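Local structure of C alpha-dehydrogenase (Sphingobium sp. SYK-6, 4YAG) at residues R62-D67 and N201-F206; I181-L186 and N245-S250. The protein is an NAD-dependent oxidoreductase of the short-chain dehydrogenase/reductase family, a Calpha-dehydrogenase of the lignin beta-aryl ether cleavage pathway. One frame throughout, in Å; residues are numbered along the deposited sequence.

The two contacts lie on opposite sides of the chain's centre, with their own centres about 26 Å apart and nearest atoms about 15 Å apart, and they share no helix or strand. Interaction 1 joins two loops at the adenine end of the NADH site, 62-67, which follows strand 58-62, and the loop 201-206, which follows helix 198-201; it is small and polar, built on a salt bridge and side-chain hydrogen bonds, mostly buried but with Arg205 exposed. Interaction 2 is larger and pairs strand 181-187 with 248-250, the last strand of the sheet within this chain. There backbone hydrogen bonds and aliphatic packing dominate, reaching toward the surface at Asn245 and the exposed Lys246.

Interaction 1. Residues R62-D67 and N201-F206; sequences RLDVSD and NRPERF. With NAI (1,4-dihydronicotinamide adenine dinucleotide), chain C.
Asp64 and Arg205 meet tip to tip beside the adenine of NADH, where the Rossmann fold of this short-chain dehydrogenase receives the base. Asp64 opens a type I turn that ends at Asp67, the N-cap of helix 68-82. From CB its side chain leaves with CG anti to the backbone N (chi1 176°), and the side chain of Pro203 crosses it at about a right angle. Its two oxygens then divide the work. OD2 accepts from Arg205 NH1 at 3.0 Å in a salt bridge, approached nearly along its C-O axis, the carboxylate and guanidinium planes being 45° apart. Asp64 OD2 also lies 3.4 Å from Pro203 CG. OD1 accepts from the adenine amino nitrogen N6A, also at 3.0 Å, and closes an Asx turn by taking the backbone N-H of Ser66. The Ser66 hydroxyl donates to the same OD1 at 2.7 Å, from the same face of the carboxylate as that N. Three donors thus grip one oxygen and fix the carboxylate's rotation. Next along the turn, Val65 N donates to adenine N1A at 3.1 Å, completing a two-point recognition of the base. Asp64 OD2 and Ser66 OG both lie close to the guanidinium plane of Arg205, the second bonded to NH2 at 2.8 Å, while Phe206 CE2 lies over the guanidinium centre, 3.4 Å above its plane.

Interaction 2. Residues I181-L186 and N245-S250; sequences IGVTVL and NKLYVS
A parallel strand pair at one end of the sheet joins Val185 and Leu186 to Tyr248 and Val249. Val185 N donates to Leu247 O at 2.8 Å, and Val185 O accepts from Val249 N at 3.1 Å, so both polar backbone atoms of Val185 are used on this side. The short segments run 24° from parallel. CA-H...O contacts from Thr184 to Leu247 O and from Leu186 to Val249 O reinforce the pairing.

Thr184 adds a side-chain bond just before the regular pairing begins. Its OG1 lies anti to the carbonyl carbon (chi1 -61°) and donates to Lys246 O at 2.7 Å, tilted 26° from that carbonyl's plane; His138 of the neighbouring strand 137-142 is a second partner of the hydroxyl. Its CG2 packs against Val249 CG2 at 3.8 Å. In the Rossmann sheet of this dehydrogenase, strand 181-187 lies between 137-142 and 248-250, and helix 231-244 leads into the last strand, packing its Ala241 on Thr184 and Val249. A valine in place of Thr184 would probably leave Lys246 O and His138 without their hydroxyl partner and weaken the hold on the turn into the last strand.

On one face the Leu186 and Val249 side chains cross obliquely, with Leu186 CD1 3.8 Å from Val249 CG1. On the other, Val185 CG1 meets the edge of the Tyr248 ring at CD1, 3.6 Å away, while Leu247 CG lies over one face of that ring; the hydroxyl of Tyr248 is hydrogen-bonded to Glu170. Leu247 and Val183 lie side by side, pointing the same way. Beyond them, one water donates to both Val183 O and Asn245 OD1, the amide oxygen standing 3.3 Å from Gly182 CA.

Interaction 1. Residues R62-D67 and N201-F206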
ATOM      1  N   ARG A  62     -25.629  -4.630   5.863  1.00 13.19           N
ATOM      2  CA  ARG A  62     -24.928  -5.433   4.869  1.00 12.99           C
ATOM      3  C   ARG A  62     -24.316  -4.500   3.821  1.00 12.58           C
ATOM      4  O   ARG A  62     -25.042  -3.721   3.164  1.00 13.88           O
ATOM      5  CB  ARG A  62     -25.881  -6.417   4.212  1.00 14.34           C
ATOM      6  CG  ARG A  62     -25.178  -7.320   3.203  1.00 17.27           C
ATOM      7  CD  ARG A  62     -26.085  -8.366   2.652  1.00 26.59           C
ATOM      8  NE  ARG A  62     -25.441  -9.121   1.580  1.00 45.84           N
ATOM      9  CZ  ARG A  62     -25.561  -8.847   0.281  1.00 40.76           C
ATOM     10  NH1 ARG A  62     -26.310  -7.831  -0.140  1.00 32.48           N
ATOM     11  NH2 ARG A  62     -24.928  -9.605  -0.604  1.00 46.10           N
ATOM     12  N   LEU A  63     -23.002  -4.600   3.633  1.00 12.20           N
ATOM     13  CA  LEU A  63     -22.326  -3.771   2.651  1.00 13.10           C
ATOM     14  C   LEU A  63     -20.975  -4.362   2.309  1.00 12.75           C
ATOM     15  O   LEU A  63     -20.475  -5.237   2.998  1.00 12.79           O
ATOM     16  CB  LEU A  63     -22.153  -2.330   3.139  1.00 11.77           C
ATOM     17  CG  LEU A  63     -21.423  -2.069   4.444  1.00 13.19           C
ATOM     18  CD1 LEU A  63     -19.918  -2.284   4.348  1.00 15.12           C
ATOM     19  CD2 LEU A  63     -21.689  -0.628   4.917  1.00 15.94           C
ATOM     20  N   ASP A  64     -20.439  -3.887   1.192  1.00 12.33           N
ATOM     21  CA  ASP A  64     -19.067  -4.147   0.747  1.00 11.01           C
ATOM     22  C   ASP A  64     -18.254  -2.870   0.990  1.00  9.98           C
ATOM     23  O   ASP A  64     -18.586  -1.823   0.421  1.00 11.28           O
ATOM     24  CB  ASP A  64     -19.128  -4.465  -0.743  1.00 11.60           C
ATOM     25  CG  ASP A  64     -17.767  -4.674  -1.391  1.00 12.06           C
ATOM     26  OD1 ASP A  64     -16.718  -4.576  -0.735  1.00 11.62           O
ATOM     27  OD2 ASP A  64     -17.781  -4.964  -2.610  1.00 14.10           O
ATOM     28  N   VAL A  65     -17.210  -2.942   1.818  1.00 10.91           N
ATOM     29  CA  VAL A  65     -16.408  -1.757   2.177  1.00 10.38           C
ATOM     30  C   VAL A  65     -15.713  -1.129   0.974  1.00 11.78           C
ATOM     31  O   VAL A  65     -15.280   0.028   1.038  1.00 10.60           O
ATOM     32  CB  VAL A  65     -15.349  -2.054   3.266  1.00 12.03           C
ATOM     33  CG1 VAL A  65     -16.034  -2.431   4.583  1.00 13.25           C
ATOM     34  CG2 VAL A  65     -14.381  -3.147   2.817  1.00 10.98           C
ATOM     35  N   SER A  66     -15.615  -1.882  -0.116  1.00 10.19           N
ATOM     36  CA  SER A  66     -14.950  -1.381  -1.319  1.00 10.55           C
ATOM     37  C   SER A  66     -15.927  -0.688  -2.267  1.00 12.75           C
ATOM     38  O   SER A  66     -15.555  -0.240  -3.355  1.00 15.50           O
ATOM     39  CB  SER A  66     -14.146  -2.478  -2.025  1.00 11.54           C
ATOM     40  OG  SER A  66     -14.963  -3.491  -2.548  1.00 13.08           O
ATOM     41  N   ASP A  67     -17.186  -0.574  -1.846  1.00 12.26           N
ATOM     42  CA  ASP A  67     -18.209   0.130  -2.622  1.00 12.83           C
ATOM     43  C   ASP A  67     -18.438   1.499  -1.976  1.00 12.97           C
ATOM     44  O   ASP A  67     -19.048   1.617  -0.897  1.00 13.27           O
ATOM     45  CB  ASP A  67     -19.495  -0.700  -2.686  1.00 13.20           C
ATOM     46  CG  ASP A  67     -20.576  -0.064  -3.551  1.00 19.42           C
ATOM     47  OD1 ASP A  67     -20.763   1.176  -3.495  1.00 16.23           O
ATOM     48  OD2 ASP A  67     -21.288  -0.830  -4.250  1.00 22.59           O
ATOM     49  N   ASN A 201     -16.291 -14.602   0.525  1.00 13.51           N
ATOM     50  CA  ASN A 201     -16.449 -13.189   0.836  1.00 12.92           C
ATOM     51  C   ASN A 201     -15.990 -12.296  -0.307  1.00 13.76           C
ATOM     52  O   ASN A 201     -16.265 -11.103  -0.297  1.00 14.82           O
ATOM     53  CB  ASN A 201     -15.679 -12.808   2.107  1.00 12.20           C
ATOM     54  CG  ASN A 201     -16.134 -13.605   3.312  1.00 15.29           C
ATOM     55  OD1 ASN A 201     -17.235 -14.155   3.304  1.00 14.82           O
ATOM     56  ND2 ASN A 201     -15.300 -13.657   4.363  1.00 15.08           N
ATOM     57  N   ARG A 202     -15.303 -12.878  -1.282  1.00 15.18           N
ATOM     58  CA  ARG A 202     -14.814 -12.108  -2.426  1.00 14.63           C
ATOM     59  C   ARG A 202     -15.997 -11.491  -3.169  1.00 14.15           C
ATOM     60  O   ARG A 202     -16.913 -12.213  -3.566  1.00 16.50           O
ATOM     61  CB  ARG A 202     -14.060 -13.030  -3.382  1.00 15.94           C
ATOM     62  CG  ARG A 202     -13.472 -12.331  -4.602  1.00 14.83           C
ATOM     63  CD  ARG A 202     -12.858 -13.320  -5.595  1.00 18.92           C
ATOM     64  NE  ARG A 202     -11.550 -13.829  -5.184  1.00 15.89           N
ATOM     65  CZ  ARG A 202     -10.377 -13.555  -5.774  1.00 15.66           C
ATOM     66  NH1 ARG A 202     -10.285 -12.739  -6.820  1.00 15.78           N
ATOM     67  NH2 ARG A 202      -9.270 -14.103  -5.292  1.00 14.67           N
ATOM     68  N   PRO A 203     -15.999 -10.159  -3.350  1.00 15.14           N
ATOM     69  CA  PRO A 203     -17.137  -9.598  -4.086  1.00 15.41           C
ATOM     70  C   PRO A 203     -17.249 -10.153  -5.501  1.00 16.48           C
ATOM     71  O   PRO A 203     -16.254 -10.521  -6.125  1.00 17.33           O
ATOM     72  CB  PRO A 203     -16.843  -8.099  -4.107  1.00 17.59           C
ATOM     73  CG  PRO A 203     -15.982  -7.861  -2.887  1.00 16.20           C
ATOM     74  CD  PRO A 203     -15.135  -9.110  -2.776  1.00 13.56           C
ATOM     75  N   GLU A 204     -18.478 -10.223  -5.997  1.00 18.83           N
ATOM     76  CA  GLU A 204     -18.747 -10.853  -7.281  1.00 17.65           C
ATOM     77  C   GLU A 204     -17.864 -10.334  -8.415  1.00 19.00           C
ATOM     78  O   GLU A 204     -17.410 -11.097  -9.270  1.00 20.46           O
ATOM     79  CB  GLU A 204     -20.228 -10.673  -7.647  1.00 22.02           C
ATOM     80  CG  GLU A 204     -20.635 -11.370  -8.948  1.00 30.06           C
ATOM     81  CD  GLU A 204     -20.518 -12.882  -8.865  1.00 41.56           C
ATOM     82  OE1 GLU A 204     -20.703 -13.440  -7.756  1.00 37.08           O
ATOM     83  OE2 GLU A 204     -20.234 -13.511  -9.909  1.00 51.06           O
ATOM     84  N   ARG A 205     -17.604  -9.035  -8.426  1.00 18.91           N
ATOM     85  CA  ARG A 205     -16.925  -8.437  -9.567  1.00 17.69           C
ATOM     86  C   ARG A 205     -15.464  -8.861  -9.666  1.00 17.26           C
ATOM     87  O   ARG A 205     -14.838  -8.673 -10.716  1.00 17.90           O
ATOM     88  CB  ARG A 205     -17.017  -6.917  -9.518  1.00 15.16           C
ATOM     89  CG  ARG A 205     -16.246  -6.285  -8.398  1.00 13.64           C
ATOM     90  CD  ARG A 205     -16.612  -4.819  -8.318  1.00 15.26           C
ATOM     91  NE  ARG A 205     -15.779  -4.044  -7.406  1.00 16.16           N
ATOM     92  CZ  ARG A 205     -15.914  -4.033  -6.080  1.00 16.53           C
ATOM     93  NH1 ARG A 205     -16.839  -4.786  -5.489  1.00 15.67           N
ATOM     94  NH2 ARG A 205     -15.138  -3.258  -5.342  1.00 15.53           N
ATOM     95  N   PHE A 206     -14.910  -9.421  -8.584  1.00 17.88           N
ATOM     96  CA  PHE A 206     -13.517  -9.874  -8.603  1.00 16.77           C
ATOM     97  C   PHE A 206     -13.351 -11.379  -8.874  1.00 17.23           C
ATOM     98  O   PHE A 206     -12.224 -11.887  -8.863  1.00 15.32           O
ATOM     99  CB  PHE A 206     -12.827  -9.538  -7.279  1.00 15.77           C
ATOM    100  CG  PHE A 206     -12.722  -8.062  -6.999  1.00 15.31           C
ATOM    101  CD1 PHE A 206     -11.985  -7.237  -7.824  1.00 14.41           C
ATOM    102  CD2 PHE A 206     -13.359  -7.504  -5.901  1.00 13.85           C
ATOM    103  CE1 PHE A 206     -11.880  -5.908  -7.576  1.00 14.79           C
ATOM    104  CE2 PHE A 206     -13.258  -6.161  -5.647  1.00 16.03           C
ATOM    105  CZ  PHE A 206     -12.520  -5.361  -6.484  1.00 14.91           C
TER
HETATM  106  PA  NAI C 500     -13.301 -13.002   9.658  1.00 12.26           P
HETATM  107  O1A NAI C 500     -13.522 -13.485   8.252  1.00 13.07           O
HETATM  108  O2A NAI C 500     -13.752 -13.917  10.778  1.00 12.85           O
HETATM  109  O5B NAI C 500     -13.971 -11.594   9.862  1.00 12.03           O
HETATM  110  C5B NAI C 500     -13.954 -10.662   8.820  1.00 11.14           C
HETATM  111  C4B NAI C 500     -15.342 -10.264   8.509  1.00 10.90           C
HETATM  112  O4B NAI C 500     -15.194  -9.200   7.514  1.00 10.80           O
HETATM  113  C3B NAI C 500     -16.213 -11.301   7.952  1.00 10.83           C
HETATM  114  O3B NAI C 500     -17.462 -11.407   8.665  1.00 13.10           O
HETATM  115  C2B NAI C 500     -16.387 -10.930   6.562  1.00 11.93           C
HETATM  116  O2B NAI C 500     -17.638 -11.350   5.998  1.00 14.03           O
HETATM  117  C1B NAI C 500     -16.198  -9.480   6.532  1.00 10.04           C
HETATM  118  N9A NAI C 500     -15.808  -8.969   5.244  1.00 10.64           N
HETATM  119  C8A NAI C 500     -14.905  -9.502   4.348  1.00 12.31           C
HETATM  120  N7A NAI C 500     -14.862  -8.756   3.235  1.00 12.13           N
HETATM  121  C5A NAI C 500     -15.728  -7.702   3.378  1.00 10.98           C
HETATM  122  C6A NAI C 500     -16.123  -6.615   2.597  1.00 10.46           C
HETATM  123  N6A NAI C 500     -15.622  -6.475   1.295  1.00 10.89           N
HETATM  124  N1A NAI C 500     -17.037  -5.731   3.073  1.00  9.69           N
HETATM  125  C2A NAI C 500     -17.569  -5.899   4.306  1.00 10.71           C
HETATM  126  N3A NAI C 500     -17.228  -6.927   5.097  1.00  9.74           N
HETATM  127  C4A NAI C 500     -16.327  -7.836   4.661  1.00 10.25           C
HETATM  128  O3  NAI C 500     -11.729 -12.803   9.740  1.00 11.66           O
HETATM  129  PN  NAI C 500     -10.819 -11.953  10.763  1.00 11.74           P
HETATM  130  O1N NAI C 500     -11.564 -11.564  12.033  1.00 11.47           O
HETATM  131  O2N NAI C 500      -9.607 -12.819  11.001  1.00 13.42           O
HETATM  132  O5D NAI C 500     -10.442 -10.642   9.912  1.00 10.97           O
HETATM  133  C5D NAI C 500     -10.475  -9.330  10.481  1.00  9.61           C
HETATM  134  C4D NAI C 500      -9.242  -8.591  10.107  1.00 11.22           C
HETATM  135  O4D NAI C 500      -8.114  -9.165  10.864  1.00 11.28           O
HETATM  136  C3D NAI C 500      -8.880  -8.680   8.689  1.00 10.66           C
HETATM  137  O3D NAI C 500      -8.528  -7.365   8.210  1.00 11.52           O
HETATM  138  C2D NAI C 500      -7.726  -9.574   8.634  1.00 11.62           C
HETATM  139  O2D NAI C 500      -6.898  -9.282   7.502  1.00 12.45           O
HETATM  140  C1D NAI C 500      -7.025  -9.315   9.878  1.00  9.62           C
HETATM  141  N1N NAI C 500      -6.126 -10.273  10.407  1.00 11.56           N
HETATM  142  C2N NAI C 500      -6.518 -11.494  10.901  1.00 11.72           C
HETATM  143  C3N NAI C 500      -5.571 -12.356  11.430  1.00 13.40           C
HETATM  144  C7N NAI C 500      -5.968 -13.685  11.975  1.00 14.73           C
HETATM  145  O7N NAI C 500      -5.123 -14.538  12.322  1.00 15.48           O
HETATM  146  N7N NAI C 500      -7.396 -13.926  12.176  1.00 14.12           N
HETATM  147  C4N NAI C 500      -4.230 -12.016  11.484  1.00 15.07           C
HETATM  148  C5N NAI C 500      -3.860 -10.762  11.034  1.00 14.07           C
HETATM  149  C6N NAI C 500      -4.796  -9.904  10.516  1.00 13.89           C

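Interaction 2. Residues I181-L186 and N245-S250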
ATOM      1  N   ILE A 181      -9.596  13.313  17.366  1.00 11.95           N
ATOM      2  CA  ILE A 181      -9.823  11.945  16.939  1.00 11.61           C
ATOM      3  C   ILE A 181      -8.490  11.217  17.010  1.00 13.62           C
ATOM      4  O   ILE A 181      -7.531  11.557  16.299  1.00 13.11           O
ATOM      5  CB  ILE A 181     -10.379  11.898  15.511  1.00 12.27           C
ATOM      6  CG1 ILE A 181     -11.741  12.608  15.432  1.00 14.23           C
ATOM      7  CG2 ILE A 181     -10.500  10.443  15.020  1.00 12.18           C
ATOM      8  CD1 ILE A 181     -12.185  12.901  14.007  1.00 14.35           C
ATOM      9  N   GLY A 182      -8.414  10.207  17.863  1.00 11.68           N
ATOM     10  CA  GLY A 182      -7.230   9.368  17.936  1.00 10.81           C
ATOM     11  C   GLY A 182      -7.235   8.243  16.935  1.00 11.66           C
ATOM     12  O   GLY A 182      -8.289   7.907  16.384  1.00 10.95           O
ATOM     13  N   VAL A 183      -6.068   7.672  16.667  1.00 11.15           N
ATOM     14  CA  VAL A 183      -5.968   6.541  15.749  1.00  9.93           C
ATOM     15  C   VAL A 183      -5.095   5.425  16.296  1.00 10.23           C
ATOM     16  O   VAL A 183      -4.169   5.657  17.068  1.00 10.79           O
ATOM     17  CB  VAL A 183      -5.451   6.949  14.342  1.00 10.94           C
ATOM     18  CG1 VAL A 183      -6.292   8.091  13.770  1.00 11.86           C
ATOM     19  CG2 VAL A 183      -3.985   7.356  14.372  1.00 10.31           C
ATOM     20  N   THR A 184      -5.431   4.203  15.888  1.00  9.73           N
ATOM     21  CA  THR A 184      -4.715   2.997  16.286  1.00  9.06           C
ATOM     22  C   THR A 184      -4.629   2.076  15.087  1.00  8.22           C
ATOM     23  O   THR A 184      -5.607   1.896  14.374  1.00  9.34           O
ATOM     24  CB  THR A 184      -5.478   2.235  17.381  1.00 10.71           C
ATOM     25  OG1 THR A 184      -5.610   3.059  18.547  1.00 10.66           O
ATOM     26  CG2 THR A 184      -4.779   0.938  17.753  1.00 10.59           C
ATOM     27  N   VAL A 185      -3.466   1.482  14.864  1.00  9.88           N
ATOM     28  CA  VAL A 185      -3.374   0.362  13.940  1.00  8.70           C
ATOM     29  C   VAL A 185      -3.141  -0.907  14.750  1.00  8.92           C
ATOM     30  O   VAL A 185      -2.220  -0.987  15.583  1.00 10.44           O
ATOM     31  CB  VAL A 185      -2.311   0.551  12.832  1.00 10.04           C
ATOM     32  CG1 VAL A 185      -0.926   0.790  13.401  1.00 11.23           C
ATOM     33  CG2 VAL A 185      -2.318  -0.650  11.899  1.00 11.26           C
ATOM     34  N   LEU A 186      -4.045  -1.863  14.535  1.00 10.43           N
ATOM     35  CA  LEU A 186      -3.981  -3.179  15.143  1.00  9.86           C
ATOM     36  C   LEU A 186      -3.257  -4.135  14.219  1.00  9.21           C
ATOM     37  O   LEU A 186      -3.593  -4.237  13.038  1.00 10.41           O
ATOM     38  CB  LEU A 186      -5.417  -3.646  15.395  1.00 11.08           C
ATOM     39  CG  LEU A 186      -5.612  -5.096  15.822  1.00  9.98           C
ATOM     40  CD1 LEU A 186      -4.925  -5.424  17.125  1.00 11.94           C
ATOM     41  CD2 LEU A 186      -7.112  -5.395  15.896  1.00 11.32           C
ATOM     42  N   ASN A 245      -5.463   6.085  23.797  1.00 12.38           N
ATOM     43  CA  ASN A 245      -4.987   6.644  22.542  1.00 13.29           C
ATOM     44  C   ASN A 245      -3.625   6.102  22.118  1.00 14.41           C
ATOM     45  O   ASN A 245      -2.667   6.848  21.888  1.00 13.57           O
ATOM     46  CB  ASN A 245      -4.946   8.173  22.575  1.00 11.44           C
ATOM     47  CG  ASN A 245      -4.809   8.768  21.195  1.00 12.57           C
ATOM     48  OD1 ASN A 245      -5.121   8.129  20.204  1.00 12.94           O
ATOM     49  ND2 ASN A 245      -4.285   9.995  21.120  1.00 15.23           N
ATOM     50  N   LYS A 246      -3.548   4.781  22.020  1.00 11.03           N
ATOM     51  CA  LYS A 246      -2.317   4.111  21.651  1.00 11.04           C
ATOM     52  C   LYS A 246      -2.216   3.926  20.151  1.00 11.97           C
ATOM     53  O   LYS A 246      -3.091   3.315  19.539  1.00 11.66           O
ATOM     54  CB  LYS A 246      -2.279   2.730  22.286  1.00 12.79           C
ATOM     55  CG  LYS A 246      -2.302   2.703  23.775  1.00 15.99           C
ATOM     56  CD  LYS A 246      -2.380   1.226  24.162  1.00 27.01           C
ATOM     57  CE  LYS A 246      -2.222   0.967  25.596  1.00 34.88           C
ATOM     58  NZ  LYS A 246      -2.148  -0.505  25.759  1.00 22.20           N
ATOM     59  N   LEU A 247      -1.126   4.367  19.539  1.00 11.92           N
ATOM     60  CA  LEU A 247      -1.000   4.259  18.094  1.00  9.75           C
ATOM     61  C   LEU A 247      -0.876   2.821  17.575  1.00  9.31           C
ATOM     62  O   LEU A 247      -1.477   2.470  16.558  1.00 10.61           O
ATOM     63  CB  LEU A 247       0.187   5.086  17.607  1.00 11.07           C
ATOM     64  CG  LEU A 247       0.505   5.073  16.121  1.00 12.20           C
ATOM     65  CD1 LEU A 247      -0.701   5.547  15.303  1.00 15.97           C
ATOM     66  CD2 LEU A 247       1.727   5.935  15.871  1.00 13.25           C
ATOM     67  N   TYR A 248      -0.091   2.015  18.281  1.00 12.11           N
ATOM     68  CA  TYR A 248       0.192   0.663  17.849  1.00 11.68           C
ATOM     69  C   TYR A 248      -0.280  -0.368  18.846  1.00 12.76           C
ATOM     70  O   TYR A 248      -0.032  -0.249  20.051  1.00 13.98           O
ATOM     71  CB  TYR A 248       1.701   0.470  17.698  1.00 12.07           C
ATOM     72  CG  TYR A 248       2.396   1.383  16.726  1.00 13.61           C
ATOM     73  CD1 TYR A 248       2.022   1.453  15.392  1.00 11.36           C
ATOM     74  CD2 TYR A 248       3.488   2.129  17.135  1.00 16.68           C
ATOM     75  CE1 TYR A 248       2.687   2.254  14.510  1.00 12.35           C
ATOM     76  CE2 TYR A 248       4.154   2.937  16.270  1.00 15.27           C
ATOM     77  CZ  TYR A 248       3.777   2.990  14.955  1.00 15.11           C
ATOM     78  OH  TYR A 248       4.481   3.800  14.091  1.00 18.11           O
ATOM     79  N   VAL A 249      -0.943  -1.398  18.332  1.00 12.91           N
ATOM     80  CA  VAL A 249      -1.284  -2.561  19.140  1.00 13.83           C
ATOM     81  C   VAL A 249      -0.893  -3.805  18.367  1.00 10.94           C
ATOM     82  O   VAL A 249      -1.352  -3.990  17.244  1.00 12.01           O
ATOM     83  CB  VAL A 249      -2.796  -2.636  19.426  1.00 14.64           C
ATOM     84  CG1 VAL A 249      -3.125  -3.946  20.160  1.00 14.60           C
ATOM     85  CG2 VAL A 249      -3.259  -1.435  20.238  1.00 18.39           C
ATOM     86  N   SER A 250      -0.044  -4.643  18.966  1.00 12.47           N
ATOM     87  CA  SER A 250       0.303  -5.946  18.402  1.00 12.95           C
ATOM     88  C   SER A 250      -0.165  -7.012  19.369  1.00 13.71           C
ATOM     89  O   SER A 250      -0.029  -6.876  20.576  1.00 15.58           O
ATOM     90  CB  SER A 250       1.814  -6.098  18.173  1.00 16.82           C
ATOM     91  OG  SER A 250       2.291  -5.120  17.245  1.00 17.01           O
TER
HETATM   92  O   HOH W   1      -3.392   7.979  18.231  1.00 14.20           O